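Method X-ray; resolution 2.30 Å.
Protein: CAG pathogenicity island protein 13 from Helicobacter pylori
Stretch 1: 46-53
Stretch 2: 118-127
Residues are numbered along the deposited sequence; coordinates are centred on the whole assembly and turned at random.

Stretch 1 46-53: KTMHDFFK
Stretch 2, residues 118-127: ILGIFLPFFS

Stretch 1 is one piece of a longer helix, with regular i to i+4 bonds from Asp50 N to Lys46 O (3.1 Å) through Lys53 N to His49 O (3.1 Å). Stretch 2 is more irregular: 118-122 keep helical phi/psi, 123-125 form a 3-10 segment, and Phe126 (-124/-42) leads into Ser127 (-73/129), the N-cap of a following helix. No hydrogen bond crosses between the two, so the contact rests on apolar packing, burying 418 Å² over both sides. In the register, the nearest CA atoms are those of Met48 and Phe126, 6.7 Å apart.

Lys46 (t, p, t, t) is out of reach of stretch 2; its NZ makes a long salt bridge to Asp50 OD1 at 3.8 Å, one turn along the helix. Thr47 (m) points sideways and only brushes the contact, its CG2 4.4 Å from Phe126 CZ.

Met48, a selenomethionine, is the hub. It points toward stretch 2 with chi angles m, t, m (-62°, -170°, -84°). Met48 CG sits over one face of the Phe126 ring, 3.6 Å from the centroid and 10° off the normal, a CH-pi contact; Met48 SE lies obliquely at 4.4 Å from the centroid of the Phe126 ring. Met48 SE, still close to that ring, is also 3.7 Å from both Phe122 CB and Leu123 CD1, and Met48 CE, clear of it, reaches Leu119 CD2 at 3.6 Å. One flexible side chain thus touches four residues. Leu123 points away at CB, but its off-rotamer side chain (-92°, 25°) brings its end back to meet the selenium.

His49 (t) points away, and its ND1 gives a weak hydrogen bond to Asp50 OD1 at 3.5 Å. Asp50 (m) is out of reach, so His49 and Asp50 both stay outside the contact.

Phe51 (t, chi2 72°) points toward stretch 2 and offers its face to the edge of Phe126 (t, chi2 74°): centroids 5.2 Å apart, planes at 82°, closest atoms Phe51 CD2 and Phe126 CD1 at 3.4 Å. Phe126 therefore serves two partners, one face covered by Met48 and its edge directed at Phe51. The edge of Phe51 also approaches a backbone carbonyl, Phe51 CE2 lying 3.6 Å from Phe125 O.

Phe52 (m, chi2 -26°) leaves the helix sideways, yet its ring end comes nearer. The edge of Phe52 meets Phe122 CB (3.8 Å from Phe52 CZ) and Phe125 O (3.9 Å from Phe52 CE1); Phe52 CE1 also lies 4.0 Å from Phe126 CB. Lys53 (t, t, m, t) is exposed and takes no part.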

# COMPACT_ATOMS: atom_id res chain seq x y z
N LYS A 46 -8.37 -1.69 -4.28
CA LYS A 46 -9.06 -2.94 -4.63
C LYS A 46 -8.38 -3.67 -5.78
O LYS A 46 -8.25 -4.88 -5.77
CB LYS A 46 -10.52 -2.64 -5.00
CG LYS A 46 -11.30 -3.84 -5.47
CD LYS A 46 -11.53 -4.81 -4.34
CE LYS A 46 -12.40 -5.96 -4.80
NZ LYS A 46 -12.71 -6.94 -3.73
N THR A 47 -7.96 -2.91 -6.79
CA THR A 47 -7.27 -3.50 -7.94
C THR A 47 -5.96 -4.16 -7.47
O THR A 47 -5.61 -5.24 -7.93
CB THR A 47 -6.98 -2.42 -8.99
OG1 THR A 47 -8.21 -1.75 -9.28
CG2 THR A 47 -6.41 -3.02 -10.28
N MSE A 48 -5.24 -3.51 -6.56
CA MSE A 48 -3.99 -4.08 -6.08
C MSE A 48 -4.26 -5.30 -5.21
O MSE A 48 -3.60 -6.35 -5.33
CB MSE A 48 -3.20 -3.03 -5.29
CG MSE A 48 -2.81 -1.81 -6.11
SE MSE A 48 -1.57 -0.66 -5.22
CE MSE A 48 -2.77 0.39 -4.15
N HIS A 49 -5.24 -5.17 -4.33
CA HIS A 49 -5.61 -6.27 -3.45
C HIS A 49 -5.92 -7.56 -4.22
O HIS A 49 -5.57 -8.65 -3.77
CB HIS A 49 -6.81 -5.88 -2.59
CG HIS A 49 -7.41 -7.03 -1.84
ND1 HIS A 49 -8.26 -7.95 -2.42
CD2 HIS A 49 -7.25 -7.43 -0.55
CE1 HIS A 49 -8.59 -8.87 -1.53
NE2 HIS A 49 -7.99 -8.58 -0.39
N ASP A 50 -6.57 -7.43 -5.37
CA ASP A 50 -6.89 -8.61 -6.17
C ASP A 50 -5.63 -9.12 -6.85
O ASP A 50 -5.44 -10.32 -6.99
CB ASP A 50 -7.97 -8.28 -7.21
CG ASP A 50 -9.27 -7.76 -6.57
OD1 ASP A 50 -9.70 -8.35 -5.54
OD2 ASP A 50 -9.86 -6.78 -7.09
N PHE A 51 -4.77 -8.19 -7.26
CA PHE A 51 -3.52 -8.52 -7.93
C PHE A 51 -2.67 -9.33 -6.98
O PHE A 51 -2.17 -10.40 -7.32
CB PHE A 51 -2.78 -7.24 -8.32
CG PHE A 51 -1.42 -7.48 -8.91
CD1 PHE A 51 -1.29 -7.99 -10.20
CD2 PHE A 51 -0.27 -7.17 -8.19
CE1 PHE A 51 -0.03 -8.19 -10.76
CE2 PHE A 51 0.99 -7.36 -8.74
CZ PHE A 51 1.11 -7.88 -10.03
N PHE A 52 -2.52 -8.80 -5.77
CA PHE A 52 -1.75 -9.48 -4.74
C PHE A 52 -2.29 -10.91 -4.51
O PHE A 52 -1.53 -11.90 -4.54
CB PHE A 52 -1.76 -8.67 -3.44
CG PHE A 52 -1.15 -7.29 -3.56
CD1 PHE A 52 -0.18 -7.02 -4.53
CD2 PHE A 52 -1.54 -6.27 -2.70
CE1 PHE A 52 0.38 -5.74 -4.64
CE2 PHE A 52 -0.99 -5.00 -2.79
CZ PHE A 52 -0.02 -4.73 -3.77
N LYS A 53 -3.60 -11.03 -4.30
CA LYS A 53 -4.19 -12.34 -4.09
C LYS A 53 -3.86 -13.27 -5.27
O LYS A 53 -3.53 -14.43 -5.07
CB LYS A 53 -5.71 -12.22 -3.96
CG LYS A 53 -6.43 -13.56 -4.05
CD LYS A 53 -7.89 -13.44 -3.68
CE LYS A 53 -8.03 -13.05 -2.22
NZ LYS A 53 -9.44 -13.08 -1.74
N ILE A 118 -0.83 6.53 1.55
CA ILE A 118 -1.00 5.18 2.09
C ILE A 118 -0.69 4.20 0.97
O ILE A 118 -0.21 3.09 1.22
CB ILE A 118 -2.45 4.95 2.56
CG1 ILE A 118 -2.81 5.98 3.64
CG2 ILE A 118 -2.61 3.53 3.12
CD1 ILE A 118 -4.25 5.90 4.05
N LEU A 119 -0.93 4.64 -0.25
CA LEU A 119 -0.72 3.85 -1.46
C LEU A 119 0.76 3.49 -1.62
O LEU A 119 1.10 2.41 -2.13
CB LEU A 119 -1.20 4.62 -2.69
CG LEU A 119 -2.70 4.95 -2.73
CD1 LEU A 119 -2.98 5.92 -3.87
CD2 LEU A 119 -3.51 3.68 -2.89
N GLY A 120 1.65 4.38 -1.18
CA GLY A 120 3.09 4.14 -1.29
C GLY A 120 3.59 2.85 -0.65
O GLY A 120 4.71 2.41 -0.91
N ILE A 121 2.77 2.24 0.19
CA ILE A 121 3.17 0.99 0.81
C ILE A 121 3.06 -0.17 -0.17
O ILE A 121 3.84 -1.11 -0.11
CB ILE A 121 2.29 0.69 2.03
CG1 ILE A 121 2.59 1.72 3.12
CG2 ILE A 121 2.52 -0.74 2.52
CD1 ILE A 121 1.70 1.59 4.32
N PHE A 122 2.11 -0.07 -1.09
CA PHE A 122 1.86 -1.16 -2.03
C PHE A 122 2.44 -1.01 -3.42
O PHE A 122 2.69 -2.02 -4.08
CB PHE A 122 0.35 -1.39 -2.10
CG PHE A 122 -0.32 -1.42 -0.76
CD1 PHE A 122 -0.19 -2.53 0.08
CD2 PHE A 122 -1.01 -0.31 -0.28
CE1 PHE A 122 -0.72 -2.52 1.37
CE2 PHE A 122 -1.55 -0.29 1.02
CZ PHE A 122 -1.40 -1.39 1.84
N LEU A 123 2.66 0.22 -3.87
CA LEU A 123 3.19 0.49 -5.21
C LEU A 123 4.47 -0.25 -5.64
O LEU A 123 4.57 -0.69 -6.78
CB LEU A 123 3.37 2.00 -5.39
CG LEU A 123 2.20 2.80 -6.00
CD1 LEU A 123 0.90 2.10 -5.77
CD2 LEU A 123 2.17 4.21 -5.40
N PRO A 124 5.46 -0.39 -4.75
CA PRO A 124 6.73 -1.08 -5.05
C PRO A 124 6.59 -2.55 -5.49
O PRO A 124 7.50 -3.13 -6.06
CB PRO A 124 7.51 -0.97 -3.74
CG PRO A 124 7.01 0.30 -3.17
CD PRO A 124 5.52 0.22 -3.41
N PHE A 125 5.43 -3.13 -5.18
CA PHE A 125 5.16 -4.51 -5.54
C PHE A 125 4.02 -4.61 -6.53
O PHE A 125 3.57 -5.70 -6.86
CB PHE A 125 4.80 -5.32 -4.29
CG PHE A 125 5.94 -5.52 -3.33
CD1 PHE A 125 7.00 -6.37 -3.64
CD2 PHE A 125 5.96 -4.83 -2.11
CE1 PHE A 125 8.08 -6.53 -2.76
CE2 PHE A 125 7.03 -4.98 -1.22
CZ PHE A 125 8.10 -5.83 -1.54
N PHE A 126 3.55 -3.47 -7.03
CA PHE A 126 2.44 -3.49 -7.97
C PHE A 126 2.73 -2.79 -9.31
O PHE A 126 2.37 -3.27 -10.38
CB PHE A 126 1.20 -2.87 -7.32
CG PHE A 126 0.05 -2.70 -8.25
CD1 PHE A 126 -0.69 -3.81 -8.67
CD2 PHE A 126 -0.27 -1.43 -8.77
CE1 PHE A 126 -1.71 -3.67 -9.57
CE2 PHE A 126 -1.30 -1.29 -9.68
CZ PHE A 126 -2.03 -2.40 -10.08
N SER A 127 3.39 -1.65 -9.22
CA SER A 127 3.74 -0.88 -10.41
C SER A 127 4.86 -1.50 -11.23
O SER A 127 5.93 -1.83 -10.71
CB SER A 127 4.15 0.53 -10.00
OG SER A 127 5.15 1.01 -10.86